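Local coordinates for possible acyl-[acyl-carrier protein] desaturase DESA2 (acyl-[acp] desaturase) (stearoyl-acp desaturase) (Mycobacterium tuberculosis, PDB 1ZA0), which may desaturate acyl chains carried on acyl-carrier protein in mycobacterial fatty acid biosynthesis, using a metal site held inside a helical bundle, at residues H202-D205 with E210-A213. Sequence-based numbering, arbitrary orientation.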
loop_
_atom_site.group_PDB
_atom_site.type_symbol
_atom_site.label_atom_id
_atom_site.label_comp_id
_atom_site.label_asym_id
_atom_site.label_seq_id
_atom_site.Cartn_x
_atom_site.Cartn_y
_atom_site.Cartn_z
ATOM N N HIS A 202 -12.945 -2.088 -17.204
ATOM C CA HIS A 202 -13.650 -3.101 -17.977
ATOM C C HIS A 202 -14.952 -3.542 -17.298
ATOM O O HIS A 202 -15.938 -3.754 -17.990
ATOM C CB HIS A 202 -12.749 -4.262 -18.373
ATOM C CG HIS A 202 -13.368 -5.196 -19.387
ATOM N ND1 HIS A 202 -13.647 -4.823 -20.688
ATOM C CD2 HIS A 202 -13.796 -6.486 -19.277
ATOM C CE1 HIS A 202 -14.207 -5.835 -21.337
ATOM N NE2 HIS A 202 -14.321 -6.855 -20.504
ATOM N N CYS A 203 -15.007 -3.543 -15.955
ATOM C CA CYS A 203 -16.234 -3.840 -15.224
ATOM C C CYS A 203 -17.275 -2.760 -15.438
ATOM O O CYS A 203 -18.503 -3.056 -15.565
ATOM C CB CYS A 203 -16.026 -4.018 -13.717
ATOM S SG CYS A 203 -15.035 -5.394 -13.238
ATOM N N LEU A 204 -16.853 -1.491 -15.414
ATOM C CA LEU A 204 -17.743 -0.409 -15.737
ATOM C C LEU A 204 -18.340 -0.529 -17.146
ATOM O O LEU A 204 -19.454 -0.088 -17.335
ATOM C CB LEU A 204 -17.116 0.991 -15.606
ATOM C CG LEU A 204 -17.068 1.625 -14.231
ATOM C CD1 LEU A 204 -16.002 2.756 -14.248
ATOM C CD2 LEU A 204 -18.441 2.104 -13.764
ATOM N N ASP A 205 -17.583 -1.051 -18.094
ATOM C CA ASP A 205 -18.058 -1.302 -19.476
ATOM C C ASP A 205 -19.016 -2.537 -19.628
ATOM O O ASP A 205 -20.032 -2.463 -20.304
ATOM C CB ASP A 205 -16.839 -1.488 -20.373
ATOM C CG ASP A 205 -15.937 -0.271 -20.402
ATOM O OD1 ASP A 205 -16.378 0.801 -19.991
ATOM O OD2 ASP A 205 -14.785 -0.260 -20.821
ATOM N N GLU A 210 -23.713 -2.256 -11.384
ATOM C CA GLU A 210 -23.061 -3.051 -10.352
ATOM C C GLU A 210 -21.766 -2.344 -9.898
ATOM O O GLU A 210 -21.573 -2.104 -8.702
ATOM C CB GLU A 210 -22.726 -4.444 -10.926
ATOM C CG GLU A 210 -22.585 -5.539 -9.886
ATOM C CD GLU A 210 -21.967 -6.794 -10.448
ATOM O OE1 GLU A 210 -21.354 -7.556 -9.656
ATOM O OE2 GLU A 210 -22.057 -7.017 -11.697
ATOM N N THR A 211 -20.923 -1.998 -10.882
ATOM C CA THR A 211 -19.629 -1.361 -10.638
ATOM C C THR A 211 -19.800 0.000 -9.970
ATOM O O THR A 211 -19.188 0.281 -8.957
ATOM C CB THR A 211 -18.818 -1.341 -11.937
ATOM O OG1 THR A 211 -18.735 -2.686 -12.459
ATOM C CG2 THR A 211 -17.338 -0.975 -11.671
ATOM N N ILE A 212 -20.738 0.798 -10.455
ATOM C CA ILE A 212 -21.052 2.072 -9.853
ATOM C C ILE A 212 -21.503 1.929 -8.397
ATOM O O ILE A 212 -21.046 2.705 -7.530
ATOM C CB ILE A 212 -22.063 2.908 -10.729
ATOM C CG1 ILE A 212 -21.380 3.322 -12.049
ATOM C CG2 ILE A 212 -22.547 4.156 -10.002
ATOM C CD1 ILE A 212 -22.270 4.032 -13.078
ATOM N N ALA A 213 -22.375 0.963 -8.134
ATOM C CA ALA A 213 -22.841 0.718 -6.781
ATOM C C ALA A 213 -21.698 0.302 -5.872
ATOM O O ALA A 213 -21.669 0.707 -4.753
ATOM C CB ALA A 213 -23.932 -0.386 -6.768
#
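C203 and L204, in the last turn of helix 176-206, meet T211 and I212 near the start of helix 208-221. The backbones come closest where the CA atoms of L204 and T211 stand 5.5 Å apart, an approach that suits a short side chain such as that of T211. Its CB points at helix 176-206, and its two branches divide the work. OG1 lies 3.1 Å from the carbonyl O of C203 and 3.3 Å from C203 CB, but its hydrogen bond goes to the backbone O of T207, one turn earlier, so the hydroxyl is satisfied in this buried place. A chi1 of -54° keeps OG1 on the N side and swings the methyl opposite the backbone N, where CG2 rests 3.7 Å from L204 CG and 3.8 Å from L204 N. C203, compact enough to sit where the helices converge, offers its CB to T211, while its side chain also touches V149 and L152 of helix 148-172. The CB of L204 points neither at helix 208-221 nor away from it, yet the branched end comes nearer: CD2 packs 3.6 Å from I212 CG1, the two side chains crossing at about a right angle. L204 also touches W261 and L263, consistent with an apolar side chain at a buried position. This is the junction of two consecutive helices joined by a very short link: helix 176-206 gives way to helix 208-221 after a single residue, with small and aliphatic side chains packed between them. It lies away from the manganese site, at the end of a metal-bearing helix of the ferritin-like desaturase fold.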